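Local structure of aerobactin synthase IucC (Klebsiella pneumoniae, 6CN7) at residues A[100-104]-A[142-148]; A[12-16]-A[74-79]; A[221-226]-A[274-280]; A[131-135]-A[255-259]; A[370-374]-A[489-494]. The protein is an aerobactin synthase that probably uses ATP to join a second N-acetyl-N-hydroxylysine to citryl-N-acetyl-N-hydroxylysine, completing the siderophore aerobactin. The protein carries 5 engineered substitutions. All coordinates share one frame; numbering follows the deposited sequence.

Contact 1. Residues A[100-104]-A[142-148]; sequences DLYAT and AFNKGRR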
# COMPACT_ATOMS: atom_id res chain seq x y z
N ASP A 100 0.09 -2.25 -16.05
CA ASP A 100 1.39 -2.76 -16.48
C ASP A 100 1.90 -2.00 -17.70
O ASP A 100 3.10 -1.73 -17.81
CB ASP A 100 1.29 -4.25 -16.79
CG ASP A 100 0.98 -5.09 -15.57
OD1 ASP A 100 1.23 -4.62 -14.44
OD2 ASP A 100 0.48 -6.22 -15.73
N LEU A 101 1.00 -1.65 -18.62
CA LEU A 101 1.40 -0.89 -19.80
C LEU A 101 1.93 0.48 -19.42
O LEU A 101 2.99 0.91 -19.89
CB LEU A 101 0.23 -0.77 -20.77
CG LEU A 101 0.45 0.00 -22.08
CD1 LEU A 101 -0.51 -0.51 -23.14
CD2 LEU A 101 0.26 1.51 -21.91
N TYR A 102 1.19 1.20 -18.57
CA TYR A 102 1.61 2.55 -18.21
C TYR A 102 2.80 2.53 -17.26
O TYR A 102 3.62 3.46 -17.29
CB TYR A 102 0.43 3.32 -17.60
CG TYR A 102 -0.57 3.78 -18.64
CD1 TYR A 102 -0.25 4.78 -19.54
CD2 TYR A 102 -1.84 3.20 -18.72
CE1 TYR A 102 -1.16 5.20 -20.50
CE2 TYR A 102 -2.75 3.62 -19.67
CZ TYR A 102 -2.40 4.62 -20.56
OH TYR A 102 -3.30 5.04 -21.51
N ALA A 103 2.92 1.50 -16.43
CA ALA A 103 4.13 1.33 -15.64
C ALA A 103 5.35 1.18 -16.55
O ALA A 103 6.44 1.65 -16.21
CB ALA A 103 4.01 0.13 -14.71
N THR A 104 5.18 0.52 -17.70
CA THR A 104 6.30 0.34 -18.62
C THR A 104 6.66 1.65 -19.31
O THR A 104 7.84 1.98 -19.45
CB THR A 104 5.97 -0.74 -19.65
OG1 THR A 104 5.69 -1.98 -18.98
CG2 THR A 104 7.13 -0.95 -20.62
N ALA A 142 5.87 -7.81 -23.39
CA ALA A 142 5.41 -6.53 -23.91
C ALA A 142 5.51 -5.43 -22.86
O ALA A 142 5.97 -4.32 -23.15
CB ALA A 142 3.97 -6.66 -24.40
N PHE A 143 5.09 -5.71 -21.63
CA PHE A 143 5.10 -4.74 -20.54
C PHE A 143 6.10 -5.23 -19.49
O PHE A 143 5.72 -5.74 -18.43
CB PHE A 143 3.70 -4.58 -19.95
CG PHE A 143 2.63 -4.38 -20.99
CD1 PHE A 143 2.84 -3.54 -22.07
CD2 PHE A 143 1.42 -5.05 -20.90
CE1 PHE A 143 1.86 -3.36 -23.04
CE2 PHE A 143 0.44 -4.87 -21.86
CZ PHE A 143 0.66 -4.03 -22.93
N ASN A 144 7.38 -5.07 -19.79
CA ASN A 144 8.42 -5.70 -18.97
C ASN A 144 8.72 -4.94 -17.68
O ASN A 144 9.60 -5.37 -16.93
CB ASN A 144 9.71 -5.85 -19.79
CG ASN A 144 10.29 -4.52 -20.23
OD1 ASN A 144 9.78 -3.46 -19.88
ND2 ASN A 144 11.38 -4.58 -20.99
N LYS A 145 8.03 -3.84 -17.40
CA LYS A 145 8.18 -3.14 -16.13
C LYS A 145 6.88 -3.07 -15.34
O LYS A 145 6.82 -2.37 -14.32
CB LYS A 145 8.73 -1.73 -16.35
CG LYS A 145 10.13 -1.70 -16.94
CD LYS A 145 10.58 -0.28 -17.20
CE LYS A 145 11.85 -0.24 -18.03
NZ LYS A 145 11.60 -0.73 -19.41
N GLY A 146 5.83 -3.75 -15.79
CA GLY A 146 4.63 -3.86 -14.98
C GLY A 146 4.89 -4.72 -13.76
O GLY A 146 5.58 -5.74 -13.82
N ARG A 147 4.36 -4.28 -12.62
CA ARG A 147 4.57 -4.99 -11.36
C ARG A 147 3.30 -4.82 -10.53
O ARG A 147 3.03 -3.72 -10.04
CB ARG A 147 5.80 -4.46 -10.64
CG ARG A 147 7.07 -4.48 -11.51
CD ARG A 147 8.20 -3.70 -10.88
NE ARG A 147 9.44 -3.78 -11.67
CZ ARG A 147 9.86 -2.85 -12.53
NH1 ARG A 147 9.17 -1.74 -12.74
NH2 ARG A 147 11.00 -3.03 -13.19
N ARG A 148 2.55 -5.90 -10.38
CA ARG A 148 1.20 -5.83 -9.83
C ARG A 148 1.17 -5.10 -8.50
O ARG A 148 1.93 -5.42 -7.58
CB ARG A 148 0.63 -7.24 -9.66
CG ARG A 148 -0.79 -7.30 -9.13
CD ARG A 148 -1.76 -6.58 -10.05
NE ARG A 148 -1.64 -7.04 -11.43
CZ ARG A 148 -2.20 -8.15 -11.90
NH1 ARG A 148 -2.04 -8.49 -13.17
NH2 ARG A 148 -2.93 -8.93 -11.10

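Contact 2. Residues A[12-16]-A[74-79]; sequences NRQLV and VLAQTL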
# COMPACT_ATOMS: atom_id res chain seq x y z
N ASN A 12 5.97 5.40 -27.09
CA ASN A 12 4.80 4.66 -27.54
C ASN A 12 5.10 3.90 -28.83
O ASN A 12 4.65 2.76 -29.01
CB ASN A 12 3.62 5.60 -27.73
CG ASN A 12 2.75 5.69 -26.49
OD1 ASN A 12 1.89 4.84 -26.25
ND2 ASN A 12 2.96 6.73 -25.69
N ARG A 13 5.84 4.52 -29.76
CA ARG A 13 6.18 3.85 -31.00
C ARG A 13 7.07 2.64 -30.75
O ARG A 13 6.84 1.56 -31.31
CB ARG A 13 6.87 4.82 -31.96
CG ARG A 13 5.92 5.82 -32.58
CD ARG A 13 6.59 6.68 -33.64
NE ARG A 13 5.63 7.62 -34.22
CZ ARG A 13 4.89 7.38 -35.30
NH1 ARG A 13 5.00 6.23 -35.96
NH2 ARG A 13 4.05 8.30 -35.74
N GLN A 14 8.09 2.79 -29.90
CA GLN A 14 8.96 1.67 -29.59
C GLN A 14 8.17 0.51 -28.99
O GLN A 14 8.41 -0.65 -29.33
CB GLN A 14 10.07 2.11 -28.64
CG GLN A 14 10.99 3.20 -29.20
CD GLN A 14 11.93 2.69 -30.27
OE1 GLN A 14 11.82 3.08 -31.44
NE2 GLN A 14 12.87 1.84 -29.89
N LEU A 15 7.22 0.81 -28.10
CA LEU A 15 6.47 -0.26 -27.45
C LEU A 15 5.52 -0.93 -28.42
O LEU A 15 5.39 -2.16 -28.43
CB LEU A 15 5.72 0.29 -26.24
CG LEU A 15 4.90 -0.75 -25.45
CD1 LEU A 15 5.76 -1.93 -25.03
CD2 LEU A 15 4.25 -0.11 -24.23
N VAL A 16 4.82 -0.15 -29.26
CA VAL A 16 3.94 -0.74 -30.27
C VAL A 16 4.74 -1.67 -31.17
O VAL A 16 4.30 -2.79 -31.47
CB VAL A 16 3.24 0.37 -31.07
CG1 VAL A 16 2.54 -0.21 -32.31
CG2 VAL A 16 2.22 1.09 -30.20
N VAL A 74 -0.32 6.86 -32.85
CA VAL A 74 0.31 5.59 -32.53
C VAL A 74 0.52 5.53 -31.02
O VAL A 74 1.42 6.18 -30.48
CB VAL A 74 1.63 5.42 -33.29
CG1 VAL A 74 2.28 4.08 -32.95
CG2 VAL A 74 1.39 5.53 -34.79
N LEU A 75 -0.31 4.74 -30.34
CA LEU A 75 -0.24 4.61 -28.89
C LEU A 75 -0.35 3.14 -28.51
O LEU A 75 -1.14 2.40 -29.10
CB LEU A 75 -1.35 5.42 -28.21
CG LEU A 75 -1.34 6.92 -28.50
CD1 LEU A 75 -2.61 7.57 -27.96
CD2 LEU A 75 -0.10 7.58 -27.90
N ALA A 76 0.44 2.73 -27.52
CA ALA A 76 0.36 1.36 -27.02
C ALA A 76 -1.02 1.07 -26.45
O ALA A 76 -1.56 -0.03 -26.63
CB ALA A 76 1.43 1.11 -25.97
N GLN A 77 -1.61 2.05 -25.75
CA GLN A 77 -2.95 1.87 -25.21
C GLN A 77 -3.94 1.50 -26.31
O GLN A 77 -4.78 0.61 -26.12
CB GLN A 77 -3.38 3.15 -24.49
CG GLN A 77 -4.75 3.07 -23.85
CD GLN A 77 -5.76 3.99 -24.50
OE1 GLN A 77 -5.81 4.10 -25.73
NE2 GLN A 77 -6.57 4.66 -23.69
N THR A 78 -3.85 2.16 -27.46
CA THR A 78 -4.75 1.86 -28.57
C THR A 78 -4.58 0.41 -29.03
O THR A 78 -5.56 -0.30 -29.24
CB THR A 78 -4.50 2.82 -29.73
OG1 THR A 78 -4.54 4.17 -29.25
CG2 THR A 78 -5.54 2.64 -30.82
N LEU A 79 -3.33 -0.03 -29.19
CA LEU A 79 -3.08 -1.40 -29.63
C LEU A 79 -3.62 -2.41 -28.63
O LEU A 79 -4.22 -3.42 -29.01
CB LEU A 79 -1.59 -1.62 -29.86
CG LEU A 79 -1.17 -3.05 -30.19
CD1 LEU A 79 -1.85 -3.55 -31.46
CD2 LEU A 79 0.33 -3.15 -30.32

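Contact 3. Residues A[221-226]-A[274-280]; sequences PVHPWQ and IKLPLTI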
# COMPACT_ATOMS: atom_id res chain seq x y z
N PRO A 221 15.82 -8.92 8.25
CA PRO A 221 15.59 -7.77 7.38
C PRO A 221 14.37 -7.98 6.50
O PRO A 221 13.97 -9.11 6.21
CB PRO A 221 16.87 -7.69 6.54
CG PRO A 221 17.39 -9.08 6.53
CD PRO A 221 17.02 -9.67 7.86
N VAL A 222 13.77 -6.86 6.08
CA VAL A 222 12.55 -6.88 5.27
C VAL A 222 12.62 -5.75 4.27
O VAL A 222 12.98 -4.62 4.62
CB VAL A 222 11.28 -6.75 6.14
CG1 VAL A 222 10.04 -6.69 5.27
CG2 VAL A 222 11.19 -7.91 7.13
N HIS A 223 12.27 -6.04 3.02
CA HIS A 223 12.17 -5.00 2.01
C HIS A 223 11.12 -3.98 2.45
O HIS A 223 10.03 -4.37 2.88
CB HIS A 223 11.78 -5.62 0.67
CG HIS A 223 11.95 -4.69 -0.50
ND1 HIS A 223 11.14 -3.60 -0.71
CD2 HIS A 223 12.82 -4.72 -1.54
CE1 HIS A 223 11.51 -2.99 -1.82
NE2 HIS A 223 12.53 -3.65 -2.34
N PRO A 224 11.41 -2.67 2.38
CA PRO A 224 10.43 -1.70 2.90
C PRO A 224 9.07 -1.80 2.23
O PRO A 224 8.05 -1.59 2.90
CB PRO A 224 11.11 -0.34 2.63
CG PRO A 224 12.17 -0.62 1.61
CD PRO A 224 12.62 -2.02 1.85
N TRP A 225 9.02 -2.10 0.93
CA TRP A 225 7.73 -2.31 0.28
C TRP A 225 7.00 -3.51 0.89
O TRP A 225 5.80 -3.44 1.16
CB TRP A 225 7.91 -2.51 -1.22
CG TRP A 225 6.61 -2.55 -1.96
CD1 TRP A 225 5.98 -1.50 -2.57
CD2 TRP A 225 5.76 -3.69 -2.16
NE1 TRP A 225 4.80 -1.91 -3.14
CE2 TRP A 225 4.64 -3.26 -2.90
CE3 TRP A 225 5.84 -5.03 -1.79
CZ2 TRP A 225 3.61 -4.12 -3.28
CZ3 TRP A 225 4.82 -5.89 -2.16
CH2 TRP A 225 3.72 -5.43 -2.90
N GLN A 226 7.73 -4.61 1.12
CA GLN A 226 7.13 -5.78 1.74
C GLN A 226 6.57 -5.44 3.12
O GLN A 226 5.46 -5.85 3.47
CB GLN A 226 8.16 -6.90 1.84
CG GLN A 226 7.62 -8.23 2.34
CD GLN A 226 6.81 -8.97 1.29
OE1 GLN A 226 6.52 -8.44 0.22
NE2 GLN A 226 6.46 -10.22 1.58
N ILE A 274 21.79 -9.14 -1.19
CA ILE A 274 20.69 -9.63 -0.38
C ILE A 274 19.47 -9.82 -1.27
O ILE A 274 19.22 -9.01 -2.17
CB ILE A 274 20.36 -8.68 0.79
CG1 ILE A 274 19.41 -9.36 1.78
CG2 ILE A 274 19.77 -7.36 0.28
CD1 ILE A 274 19.24 -8.62 3.09
N LYS A 275 18.72 -10.89 -1.02
CA LYS A 275 17.50 -11.19 -1.75
C LYS A 275 16.36 -11.32 -0.75
O LYS A 275 16.45 -12.12 0.19
CB LYS A 275 17.65 -12.47 -2.58
CG LYS A 275 16.41 -12.82 -3.37
CD LYS A 275 16.61 -14.07 -4.21
CE LYS A 275 15.37 -14.40 -5.02
NZ LYS A 275 15.55 -15.60 -5.87
N LEU A 276 15.31 -10.53 -0.95
CA LEU A 276 14.22 -10.44 0.01
C LEU A 276 12.89 -10.78 -0.65
O LEU A 276 12.75 -10.63 -1.87
CB LEU A 276 14.16 -9.03 0.61
CG LEU A 276 15.40 -8.64 1.41
CD1 LEU A 276 15.47 -7.14 1.65
CD2 LEU A 276 15.45 -9.39 2.73
N PRO A 277 11.90 -11.24 0.11
CA PRO A 277 10.60 -11.56 -0.50
C PRO A 277 9.85 -10.31 -0.93
O PRO A 277 9.84 -9.29 -0.23
CB PRO A 277 9.85 -12.30 0.61
CG PRO A 277 10.89 -12.70 1.60
CD PRO A 277 11.96 -11.67 1.52
N LEU A 278 9.22 -10.40 -2.10
CA LEU A 278 8.27 -9.39 -2.58
C LEU A 278 7.02 -10.15 -3.01
O LEU A 278 7.00 -10.78 -4.07
CB LEU A 278 8.86 -8.57 -3.73
CG LEU A 278 9.97 -7.57 -3.39
CD1 LEU A 278 10.52 -6.93 -4.66
CD2 LEU A 278 9.48 -6.50 -2.43
N THR A 279 5.97 -10.08 -2.19
CA THR A 279 4.74 -10.82 -2.44
C THR A 279 3.86 -9.98 -3.35
O THR A 279 3.12 -9.11 -2.89
CB THR A 279 4.03 -11.15 -1.13
OG1 THR A 279 4.95 -11.82 -0.25
CG2 THR A 279 2.83 -12.05 -1.38
N ILE A 280 3.92 -10.25 -4.65
CA ILE A 280 3.22 -9.47 -5.66
C ILE A 280 2.04 -10.24 -6.25
O ILE A 280 0.91 -9.76 -6.25
CB ILE A 280 4.20 -9.01 -6.76
CG1 ILE A 280 5.19 -8.00 -6.18
CG2 ILE A 280 3.45 -8.38 -7.93
CD1 ILE A 280 6.33 -7.64 -7.10
O HOH W 1 11.03 -8.67 2.34

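Contact 4. Residues A[131-135]-A[255-259]; sequences LQCLL and LAQQS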
# COMPACT_ATOMS: atom_id res chain seq x y z
N LEU A 131 24.88 0.99 -14.88
CA LEU A 131 24.57 0.46 -16.20
C LEU A 131 23.48 -0.60 -16.12
O LEU A 131 22.55 -0.60 -16.94
CB LEU A 131 25.83 -0.12 -16.84
CG LEU A 131 25.66 -0.81 -18.20
CD1 LEU A 131 25.04 0.14 -19.22
CD2 LEU A 131 27.00 -1.33 -18.71
N GLN A 132 23.54 -1.46 -15.15
CA GLN A 132 22.54 -2.44 -14.97
C GLN A 132 21.20 -1.80 -14.75
O GLN A 132 20.25 -2.27 -15.25
CB GLN A 132 22.86 -3.41 -13.87
CG GLN A 132 21.73 -4.33 -13.53
CD GLN A 132 22.03 -5.48 -12.64
OE1 GLN A 132 21.18 -6.27 -12.38
NE2 GLN A 132 23.22 -5.59 -12.20
N CYS A 133 21.13 -0.73 -14.01
CA CYS A 133 19.88 -0.01 -13.79
C CYS A 133 19.30 0.52 -15.10
O CYS A 133 18.08 0.57 -15.26
CB CYS A 133 20.09 1.14 -12.81
SG CYS A 133 20.26 0.64 -11.08
N LEU A 134 20.15 0.93 -16.04
CA LEU A 134 19.71 1.58 -17.26
C LEU A 134 19.37 0.60 -18.38
O LEU A 134 19.06 1.04 -19.49
CB LEU A 134 20.77 2.57 -17.74
CG LEU A 134 21.12 3.70 -16.77
CD1 LEU A 134 22.21 4.57 -17.35
CD2 LEU A 134 19.89 4.54 -16.43
N LEU A 135 19.40 -0.70 -18.11
CA LEU A 135 19.04 -1.67 -19.13
C LEU A 135 17.55 -1.59 -19.43
O LEU A 135 16.73 -1.25 -18.57
CB LEU A 135 19.41 -3.08 -18.68
CG LEU A 135 20.91 -3.36 -18.53
CD1 LEU A 135 21.13 -4.75 -17.95
CD2 LEU A 135 21.63 -3.23 -19.87
N LEU A 255 20.25 -0.98 -3.45
CA LEU A 255 19.89 -0.66 -4.82
C LEU A 255 19.35 -1.91 -5.49
O LEU A 255 19.94 -2.99 -5.36
CB LEU A 255 21.11 -0.12 -5.58
CG LEU A 255 20.96 0.17 -7.07
CD1 LEU A 255 20.08 1.38 -7.30
CD2 LEU A 255 22.33 0.38 -7.69
N ALA A 256 18.23 -1.78 -6.19
CA ALA A 256 17.57 -2.93 -6.79
C ALA A 256 18.27 -3.35 -8.08
O ALA A 256 18.74 -2.51 -8.85
CB ALA A 256 16.10 -2.61 -7.09
N GLN A 257 18.34 -4.66 -8.29
CA GLN A 257 18.83 -5.22 -9.54
C GLN A 257 17.66 -5.46 -10.49
O GLN A 257 16.50 -5.19 -10.17
CB GLN A 257 19.59 -6.52 -9.28
CG GLN A 257 20.79 -6.39 -8.35
CD GLN A 257 21.48 -7.72 -8.10
OE1 GLN A 257 21.15 -8.73 -8.73
NE2 GLN A 257 22.44 -7.73 -7.19
N GLN A 258 17.96 -5.98 -11.68
CA GLN A 258 16.91 -6.30 -12.63
C GLN A 258 15.91 -7.30 -12.05
O GLN A 258 14.72 -7.22 -12.35
CB GLN A 258 17.52 -6.86 -13.92
CG GLN A 258 18.24 -5.83 -14.77
CD GLN A 258 17.30 -4.82 -15.41
OE1 GLN A 258 17.52 -3.61 -15.33
NE2 GLN A 258 16.24 -5.32 -16.05
N SER A 259 16.38 -8.22 -11.21
CA SER A 259 15.49 -9.20 -10.59
C SER A 259 14.59 -8.58 -9.52
O SER A 259 13.66 -9.25 -9.07
CB SER A 259 16.31 -10.34 -9.97
OG SER A 259 17.08 -9.87 -8.87

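Contact 5. Residues A[370-374]-A[489-494]; sequences MATLM and TVLRFV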
# COMPACT_ATOMS: atom_id res chain seq x y z
N MET A 370 24.55 -9.96 -19.58
CA MET A 370 24.64 -10.23 -21.01
C MET A 370 23.56 -9.48 -21.78
O MET A 370 23.75 -9.16 -22.96
CB MET A 370 24.53 -11.73 -21.27
CG MET A 370 24.79 -12.10 -22.72
SD MET A 370 25.15 -13.85 -22.95
CE MET A 370 25.23 -13.92 -24.74
N ALA A 371 22.44 -9.18 -21.13
CA ALA A 371 21.42 -8.34 -21.76
C ALA A 371 21.98 -7.00 -22.20
O ALA A 371 21.39 -6.35 -23.07
CB ALA A 371 20.25 -8.13 -20.79
N THR A 372 23.10 -6.57 -21.62
CA THR A 372 23.75 -5.34 -22.07
C THR A 372 24.04 -5.37 -23.56
O THR A 372 23.99 -4.33 -24.23
CB THR A 372 25.04 -5.12 -21.28
OG1 THR A 372 24.76 -5.12 -19.87
CG2 THR A 372 25.69 -3.79 -21.65
N LEU A 373 24.34 -6.55 -24.11
CA LEU A 373 24.67 -6.68 -25.52
C LEU A 373 23.46 -6.53 -26.43
O LEU A 373 23.63 -6.58 -27.66
CB LEU A 373 25.34 -8.04 -25.76
CG LEU A 373 26.53 -8.35 -24.86
CD1 LEU A 373 27.10 -9.72 -25.20
CD2 LEU A 373 27.61 -7.28 -24.98
N MET A 374 22.26 -6.35 -25.88
CA MET A 374 21.07 -6.05 -26.67
C MET A 374 20.80 -4.55 -26.76
O MET A 374 19.81 -4.17 -27.39
CB MET A 374 19.85 -6.73 -26.06
CG MET A 374 20.02 -8.20 -25.75
SD MET A 374 18.59 -8.81 -24.85
CE MET A 374 19.16 -10.45 -24.49
N THR A 489 15.80 -16.26 -26.71
CA THR A 489 15.50 -15.16 -25.80
C THR A 489 16.68 -14.22 -25.59
O THR A 489 16.50 -13.17 -24.96
CB THR A 489 15.02 -15.71 -24.45
OG1 THR A 489 13.96 -16.66 -24.67
CG2 THR A 489 14.49 -14.60 -23.55
N VAL A 490 17.86 -14.54 -26.10
CA VAL A 490 19.02 -13.66 -25.96
C VAL A 490 19.67 -13.42 -27.32
O VAL A 490 19.70 -12.28 -27.81
CB VAL A 490 20.05 -14.24 -24.97
CG1 VAL A 490 21.23 -13.29 -24.81
CG2 VAL A 490 19.39 -14.51 -23.62
N LEU A 491 20.20 -14.48 -27.93
CA LEU A 491 20.92 -14.32 -29.19
C LEU A 491 20.03 -13.73 -30.28
O LEU A 491 20.52 -12.99 -31.14
CB LEU A 491 21.49 -15.67 -29.64
CG LEU A 491 22.87 -16.02 -29.08
CD1 LEU A 491 22.95 -15.81 -27.57
CD2 LEU A 491 23.21 -17.46 -29.43
N ARG A 492 18.74 -14.05 -30.27
CA ARG A 492 17.82 -13.47 -31.25
C ARG A 492 17.90 -11.95 -31.24
O ARG A 492 17.73 -11.31 -32.29
CB ARG A 492 16.39 -13.93 -30.96
CG ARG A 492 15.32 -13.21 -31.78
CD ARG A 492 14.02 -14.01 -31.83
NE ARG A 492 13.37 -14.14 -30.52
CZ ARG A 492 12.35 -13.39 -30.10
NH1 ARG A 492 11.83 -12.45 -30.87
NH2 ARG A 492 11.83 -13.60 -28.90
N PHE A 493 18.17 -11.35 -30.09
CA PHE A 493 18.21 -9.90 -29.95
C PHE A 493 19.61 -9.32 -30.10
O PHE A 493 19.75 -8.09 -30.14
CB PHE A 493 17.64 -9.49 -28.60
CG PHE A 493 16.20 -9.88 -28.41
CD1 PHE A 493 15.19 -9.10 -28.94
CD2 PHE A 493 15.86 -11.02 -27.72
CE1 PHE A 493 13.86 -9.45 -28.78
CE2 PHE A 493 14.53 -11.38 -27.55
CZ PHE A 493 13.53 -10.60 -28.08
N VAL A 494 20.65 -10.15 -30.18
CA VAL A 494 22.01 -9.68 -30.37
C VAL A 494 22.43 -9.74 -31.83
O VAL A 494 23.06 -8.81 -32.34
CB VAL A 494 22.99 -10.49 -29.49
CG1 VAL A 494 24.42 -9.98 -29.67
CG2 VAL A 494 22.58 -10.40 -28.03

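Contact 1. Residues A[100-104]-A[142-148]
The Phe143 ring lies between Leu101, whose CB sits over one face, and its own chain neighbour Ala142, whose CB sits on the opposite face. The Leu101 contact is a CH-pi interaction: CB is 3.9 Å from the Phe143 ring centroid and 14° off the normal. Leu101 CD1 also touches the ring, 3.7 Å from Phe143 CE1. Phe143 opens a type I beta turn, Phe143 to Gly146, that docks on helix 91-114.

Thr104 meets the turn through OG1. With OG1 turned away from its carbonyl carbon (chi1 -59°), the hydroxyl donates to Asp100 O at 2.9 Å and accepts a weak bond from Lys145 N at 3.4 Å. Asp100 O also receives Thr104 N, the two donors arriving from opposite faces of the carbonyl plane, so the helix bond and the hydroxyl share one acceptor. The lysine's own charged end goes to Asp108.

The guanidinium of Arg148 has Asp100 OD2 at its edge, too far for a salt bridge; its salt bridge is with Glu96, whereas Asp100 OD2 is hydrogen-bonded to Thr551. The closest pair of CA atoms is Asp100 and Gly146, 3.7 Å apart; Asp100 OD1 lies 3.5 Å from Gly146 CA.

Contact 2. Residues A[12-16]-A[74-79]
Asn12 on helix 4-25 meets the N-terminus of helix 76-87 at Ala76, so the contact is a helix side packed against the first turn of another helix. Leu75 occupies the N-cap position of that second helix.

A single polar bond joins the segments. Ala76 N donates to Asn12 OD1 over 2.9 Å, nearly straight at 164° and lying in the carbonyl plane on a lone pair of the amide. An N-H of the first helical turn, which has no earlier carbonyl in its own helix to bind, is thereby satisfied by a side chain from a different helix. The other end of the amide is fixed too, since Asn12 ND2 donates to Trp8 O; the two bonds together set the rotation of the group.

Mixed contacts flank this bond. Leu75 CD2 packs against the amide, 3.7 Å from Asn12 CG. Val16 CG2 touches the Ala76 backbone, 3.6 Å from Ala76 N. The Arg13 chain runs extended from CG to NE and carries its guanidinium across Val74, whose CG2 touches one face, 3.9 Å from Arg13 NH1. Polar partners of the guanidinium lie elsewhere: Leu67 O for NH1 and Asp9 for NE.

Apolar contacts complete the interface, with Trp48 of strand 46-54 packing on Val16, Val74 and Leu79. Val16 presents its two methyls to different partners: CG1 lies 4.2 Å from Leu79 CD2, while CG2 lies 4.1 Å from Val74 CG1. Leu15 CD2 comes to 3.5 Å from Ala76 CB.

Contact 3. Residues A[221-226]-A[274-280]
Gln226 NE2 donates to Thr279 OG1 at 2.9 Å, in the plane of the amide and almost perfectly straight (178°), and its second bond goes to Met348 O. The same amide accepts on its other end: Thr279 N reaches Gln226 OE1 at 3.0 Å with an angle of 169°, the donor tilted somewhat out of the carbonyl plane. One side chain thus grips both the backbone and the hydroxyl of Thr279. The bend at chi2 of Gln226 (75°) turns the amide to this threonine.

A water makes a second link, between His223 and Pro277, accepting from His223 N at 3.0 Å and donating to Pro277 O at 2.9 Å.

His223 stands at the turn from strand 217-222 into helix 224-234, where it is the N-cap residue. Its ND1 accepts from Trp225 N at 3.1 Å, in the ring plane, a capping bond that points the ND1 edge of the imidazole at the first turn and fixes its rotation. The segment 274-280 leaves strand 272-275 of the same branched antiparallel sheet and passes alongside this junction.

Leu278 CD2 lies over one face of that imidazole, 3.7 Å from the His223 ring centroid, a CH-pi contact; it also packs against Trp225. At the edge of the indole, near its plane, sits Thr279 O. Towards the strands, Leu276 spreads its methyls along the backbone of Pro221 to His223, and Ile274 CD1 meets Pro221 CG at 3.9 Å.

Contact 4. Residues A[131-135]-A[255-259]
Leu255 begins the contact by setting both of its methyls against Cys133: CD1 is 3.9 Å and CD2 4.0 Å from Cys133 SG, so the sulfur faces the fork of the leucine. At Ala256 it is the carbonyl oxygen that approaches, 4.1 Å from Cys133 SG.

Gln257 offers its CB to the amide of Gln132, with Gln132 OE1 3.5 Å from Gln257 CB. Gln257 NE2 is hydrogen-bonded to Thr264 on strand 262-265.

Gln258 follows and is the main partner of Gln132. Its N donates to Gln132 OE1 at 3.3 Å, straight at 173° but long, hence weak. Gln132 reaches it because its chain is extended beyond CG, which lies anti to the backbone N (chi1 171°). The two glutamines lie alongside, running opposite ways, Gln258 bent at chi2. As modelled, Gln258 NE2 bonds Gln426, but Gln258 OE1 then stands 3.0 Å from Gln132 O, two acceptors together, so the orientation of this amide and the bonds that depend on it are doubtful.

Here helix 128-133 packs, beside Leu369, against the point where strand 252-256 runs out into a loop, at the branched antiparallel sheet of the IucA/IucC family region.

Contact 5. Residues A[370-374]-A[489-494]
Met374 and Val494 bring the two backbones closest, CA to CA 5.3 Å, where a 3-10 segment, with Met370 O bonded to Leu373 N and Ala371 O to Met374 N, meets a helix that carries a wider pi-type turn at 489-491.

Met374 carries most of the contact. Its chain is extended beyond CG, and CG is turned away from the carbonyl carbon (chi1 -49°), which lays the thioether across the helix. Three points along the chain touch three residues: CG lies 4.1 Å from Val494 CG2, SD lies 3.9 Å from Phe493 CB, and the terminal CE reaches 3.5 Å from Val490 CG1. Thus the methionine spans the four-residue step from Val494 back to Val490, crossing both valines at about a right angle.

Met370, four residues earlier, is extended as well. Its CE rests against both Val490 and Leu491, 4.0 Å from Val490 CG1 and 4.1 Å from Leu491 CD1. Val490 CG1 therefore has the methyls of both methionines against it. Leu373 adds a looser contact, its CB 4.3 Å from Val494 CG2.

The side-chain contacts between the segments are apolar, with methyls also resting on the carbonyls of Thr489 and Leu373. Phe493, whose ring is met edge-to-face by Trp59, shares Pro139 as a neighbour with Met374. Leu491 continues into helix 505-521, touching Phe508 and Leu512.

The sulfur of Met374 is 5.2 Å from the Phe493 ring centroid and 48° off its normal, an oblique Met-aromatic contact that helps join the IucA/IucC family region to helix 475-499 of the FhuF-like region.

In the fold
Contacts 1 and 2 form one continuous packed region: their centres are about 13 Å apart, helices 76-87 and 91-114 follow each other in the chain, and Leu101 CD1 lies 3.7 Å from Ala76 O. Contact 1 also touches contact 3, since Arg148 O meets Ile280 CG2 at 3.3 Å, although those centres are about 19 Å apart. Contacts 3 and 4 reach the same antiparallel sheet and alternate along the chain, with nearest atoms about 6 Å apart. Contact 4 passes to contact 5 through Leu135 CD2, 3.7 Å from Thr372 OG1. Contacts 2 and 3 are the most distant pair, with centres about 32 Å apart.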